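Local coordinates for protein pyridine synthase TbtD (Thermobispora bispora, PDB 5WA4) that probably forms the central pyridine ring of the thiopeptide thiomuracin by a [4+2] aza-cycloaddition on a leader-bearing precursor peptide, at residues Gly20-Asp23 with Asp24-Leu27; Leu155-Arg159 with Ser160-Leu164. One frame throughout, in Å; residues are numbered along the deposited sequence.

Contact 1 of 2, residues Gly20-Asp23 with Asp24-Leu27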
loop_
_atom_site.group_PDB
_atom_site.type_symbol
_atom_site.label_atom_id
_atom_site.label_comp_id
_atom_site.label_asym_id
_atom_site.label_seq_id
_atom_site.Cartn_x
_atom_site.Cartn_y
_atom_site.Cartn_z
ATOM N N GLY E 20 -16.077 12.969 40.890
ATOM C CA GLY E 20 -15.371 13.470 42.055
ATOM C C GLY E 20 -13.919 13.792 41.752
ATOM O O GLY E 20 -13.402 13.416 40.697
ATOM N N PRO E 21 -13.253 14.499 42.674
ATOM C CA PRO E 21 -11.809 14.751 42.549
ATOM C C PRO E 21 -10.992 13.463 42.758
ATOM O O PRO E 21 -10.843 12.993 43.892
ATOM C CB PRO E 21 -11.530 15.782 43.651
ATOM C CG PRO E 21 -12.640 15.601 44.638
ATOM C CD PRO E 21 -13.844 15.138 43.862
ATOM N N MET E 22 -10.482 12.901 41.662
ATOM C CA MET E 22 -9.742 11.637 41.695
ATOM C C MET E 22 -8.432 11.759 42.479
ATOM O O MET E 22 -8.135 10.886 43.298
ATOM C CB MET E 22 -9.471 11.150 40.270
ATOM C CG MET E 22 -8.895 9.744 40.146
ATOM S SD MET E 22 -9.961 8.424 40.768
ATOM C CE MET E 22 -11.277 8.365 39.561
ATOM N N ASP E 23 -7.662 12.833 42.255
ATOM C CA ASP E 23 -6.396 13.045 43.001
ATOM C C ASP E 23 -6.627 13.003 44.523
ATOM O O ASP E 23 -5.692 12.773 45.292
ATOM C CB ASP E 23 -5.720 14.387 42.625
ATOM C CG ASP E 23 -4.889 14.312 41.328
ATOM O OD1 ASP E 23 -5.084 13.378 40.530
ATOM O OD2 ASP E 23 -4.057 15.212 41.071
ATOM N N ASP E 24 -7.873 13.231 44.953
ATOM C CA ASP E 24 -8.195 13.290 46.379
ATOM C C ASP E 24 -8.522 11.916 46.917
ATOM O O ASP E 24 -8.126 11.573 48.031
ATOM C CB ASP E 24 -9.371 14.245 46.657
ATOM C CG ASP E 24 -8.933 15.702 46.835
ATOM O OD1 ASP E 24 -7.841 15.962 47.410
ATOM O OD2 ASP E 24 -9.701 16.582 46.383
ATOM N N LEU E 25 -9.263 11.141 46.131
ATOM C CA LEU E 25 -9.563 9.761 46.493
ATOM C C LEU E 25 -8.273 8.975 46.664
ATOM O O LEU E 25 -8.172 8.103 47.528
ATOM C CB LEU E 25 -10.450 9.100 45.437
ATOM C CG LEU E 25 -10.542 7.567 45.421
ATOM C CD1 LEU E 25 -11.140 6.999 46.691
ATOM C CD2 LEU E 25 -11.359 7.131 44.236
ATOM N N ILE E 26 -7.292 9.295 45.825
ATOM C CA ILE E 26 -5.988 8.654 45.892
ATOM C C ILE E 26 -5.378 8.925 47.260
ATOM O O ILE E 26 -5.129 7.988 48.026
ATOM C CB ILE E 26 -5.047 9.144 44.738
ATOM C CG1 ILE E 26 -5.385 8.422 43.430
ATOM C CG2 ILE E 26 -3.574 8.931 45.071
ATOM C CD1 ILE E 26 -4.697 9.009 42.227
ATOM N N LEU E 27 -5.198 10.204 47.585
ATOM C CA LEU E 27 -4.455 10.610 48.772
ATOM C C LEU E 27 -5.188 10.414 50.102
ATOM O O LEU E 27 -4.546 10.168 51.118
ATOM C CB LEU E 27 -4.055 12.075 48.638
ATOM C CG LEU E 27 -3.205 12.401 47.418
ATOM C CD1 LEU E 27 -2.865 13.887 47.357
ATOM C CD2 LEU E 27 -1.956 11.559 47.461
#
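Pro21 and Asp24 meet at the start of helix 22-35 through backbone and side chain alike. Pro21 O accepts a hydrogen bond from Asp24 N at 3.2 Å. A weak second bond reaches the same oxygen from Leu25 N. One residue on, Ile26 N bonds to Met22 O at 3.1 Å. Leu27 N to Asp23 O is weak.

Side chains meet at two places. Asp24 OD2 lies 3.4 Å from Pro21 CB and also touches CG of the ring. Met22 and Leu25 run side by side, pointing the same way, with Met22 SD 4.0 Å from Leu25 CD2. In both, CG is anti to the backbone N (chi1 -171° in Met22, 163° in Leu25), and the two chains leave the helix in the same direction.

The acidic groups pair with arginines from elsewhere in the chain. Asp23 OD1 forms a salt bridge with Arg48, while Asp24 binds Arg86 through OD2 and Arg159 through OD1. Ile26 packs on Phe46 and Leu56 of the sheet.

With Pro21 as N-cap residue, this is the first turn of an alpha-helix lying between the antiparallel sheet and helix 135-159.

Contact 2 of 2, residues Leu155-Arg159 with Ser160-Leu164; sequences LERVR and SGASL
Val158 O receives Gly161 N in a nearly straight 2.9 Å bond (165°). Ala162 N turns back to Arg157 O at 3.0 Å, and Ser160 OG reaches the same oxygen weakly. The place of Arg157 O is less sure, so both of its bonds are approximate. Gly161, with positive phi (95°), is the C-prime residue. Together the two backbone bonds make a Schellman motif that ends the helix.

Side chains then cover the turn. Ala162 CB lies over one face of the Arg157 guanidinium, 3.6 Å from Arg157 NH2. The arginine chain bends at chi3 (53°), which helps turn that face to the methyl. Farther on, Val158 CG2 meets Leu164 CB at 3.9 Å, the two side chains slanting across each other. Within the helix, Arg159 NH2 makes a weak salt bridge to Glu156 OE2 at 3.4 Å, with the carboxylate oxygen at the guanidinium edge and in its plane. The strongest partner of Arg159 is Asp24, met through NH1, which also pairs with Asp28 of helix 22-35.

The bound peptide touches this turn. Ser163 N hydrogen-bonds to an acidic side chain of the peptide, and Arg157 and Ala162 also pack against acidic residues of it. Ser163 is the N-cap of the next helix. The segment thus joins the end of helix 135-159 to the start of helix 164-178, with helix 22-35 packed against Leu155, Val158 and Arg159.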
loop_
_atom_site.group_PDB
_atom_site.type_symbol
_atom_site.label_atom_id
_atom_site.label_comp_id
_atom_site.label_asym_id
_atom_site.label_seq_id
_atom_site.Cartn_x
_atom_site.Cartn_y
_atom_site.Cartn_z
ATOM N N LEU E 155 1.276 14.052 43.457
ATOM C CA LEU E 155 -0.090 14.515 43.636
ATOM C C LEU E 155 -0.132 15.546 44.750
ATOM O O LEU E 155 -0.845 16.533 44.637
ATOM C CB LEU E 155 -1.052 13.356 43.938
ATOM C CG LEU E 155 -1.217 12.396 42.745
ATOM C CD1 LEU E 155 -2.524 11.614 42.780
ATOM C CD2 LEU E 155 -1.079 13.126 41.412
ATOM N N GLU E 156 0.630 15.332 45.822
ATOM C CA GLU E 156 0.567 16.261 46.950
ATOM C C GLU E 156 1.145 17.603 46.514
ATOM O O GLU E 156 0.688 18.664 46.948
ATOM C CB GLU E 156 1.283 15.706 48.192
ATOM C CG GLU E 156 0.521 14.547 48.872
ATOM C CD GLU E 156 0.549 14.589 50.406
ATOM O OE1 GLU E 156 1.512 14.040 51.000
ATOM O OE2 GLU E 156 -0.400 15.145 51.014
ATOM N N ARG E 157 2.114 17.566 45.616
ATOM C CA ARG E 157 2.586 18.797 45.008
ATOM C C ARG E 157 1.525 19.400 44.079
ATOM O O ARG E 157 1.504 20.599 43.829
ATOM C CB ARG E 157 3.882 18.542 44.248
ATOM C CG ARG E 157 5.106 18.637 45.119
ATOM C CD ARG E 157 6.341 18.454 44.307
ATOM N NE ARG E 157 6.377 19.368 43.170
ATOM C CZ ARG E 157 6.780 20.629 43.241
ATOM N NH1 ARG E 157 7.170 21.127 44.403
ATOM N NH2 ARG E 157 6.800 21.384 42.152
ATOM N N VAL E 158 0.630 18.567 43.570
ATOM C CA VAL E 158 -0.405 19.055 42.673
ATOM C C VAL E 158 -1.516 19.741 43.478
ATOM O O VAL E 158 -2.023 20.804 43.092
ATOM C CB VAL E 158 -0.944 17.894 41.799
ATOM C CG1 VAL E 158 -2.465 17.989 41.566
ATOM C CG2 VAL E 158 -0.128 17.796 40.484
ATOM N N ARG E 159 -1.850 19.148 44.618
ATOM C CA ARG E 159 -2.913 19.625 45.491
ATOM C C ARG E 159 -2.628 21.054 46.017
ATOM O O ARG E 159 -3.531 21.773 46.463
ATOM C CB ARG E 159 -3.084 18.639 46.644
ATOM C CG ARG E 159 -4.209 18.963 47.548
ATOM C CD ARG E 159 -4.883 17.709 48.035
ATOM N NE ARG E 159 -4.067 16.983 48.996
ATOM C CZ ARG E 159 -4.539 15.988 49.744
ATOM N NH1 ARG E 159 -5.822 15.627 49.633
ATOM N NH2 ARG E 159 -3.735 15.361 50.606
ATOM N N SER E 160 -1.366 21.462 45.939
ATOM C CA SER E 160 -0.958 22.772 46.402
ATOM C C SER E 160 -0.599 23.703 45.234
ATOM O O SER E 160 0.042 24.733 45.423
ATOM C CB SER E 160 0.232 22.644 47.376
ATOM O OG SER E 160 1.487 22.524 46.701
ATOM N N GLY E 161 -0.989 23.339 44.020
ATOM C CA GLY E 161 -0.873 24.270 42.910
ATOM C C GLY E 161 0.372 24.188 42.049
ATOM O O GLY E 161 0.581 25.024 41.156
ATOM N N ALA E 162 1.200 23.173 42.293
ATOM C CA ALA E 162 2.307 22.905 41.380
ATOM C C ALA E 162 1.737 22.403 40.081
ATOM O O ALA E 162 0.744 21.687 40.062
ATOM C CB ALA E 162 3.279 21.907 41.949
ATOM N N SER E 163 2.371 22.808 38.993
ATOM C CA SER E 163 1.930 22.460 37.657
ATOM C C SER E 163 2.247 20.988 37.305
ATOM O O SER E 163 3.412 20.631 37.118
ATOM C CB SER E 163 2.589 23.429 36.667
ATOM O OG SER E 163 2.665 22.927 35.346
ATOM N N LEU E 164 1.214 20.145 37.228
ATOM C CA LEU E 164 1.374 18.752 36.789
ATOM C C LEU E 164 2.205 18.606 35.497
ATOM O O LEU E 164 3.060 17.712 35.422
ATOM C CB LEU E 164 0.016 18.069 36.591
ATOM C CG LEU E 164 0.201 16.622 36.138
ATOM C CD1 LEU E 164 1.231 15.893 37.063
ATOM C CD2 LEU E 164 -1.138 15.882 36.080
#

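From the N terminus, the chain leaves strand 9-16 and opens helix 22-35 at contact 1. It then builds strands 44-49 and 55-62 and, later, helix 135-159, whose end is contact 2. Each contact is local and closes no long loop. They follow in series, neither nesting nor crossing, with centres about 12 Å apart. Space brings them together: Asp24 OD1 and Arg159 NH1 form a salt bridge of 3.0 Å. Leu27 packs on the Arg159 guanidinium and, elsewhere along the interface, Ile26 on Leu155. Helix 22-35, which lies against the sheet, is thereby tied to helix 135-159 and the turn that the bound peptide touches.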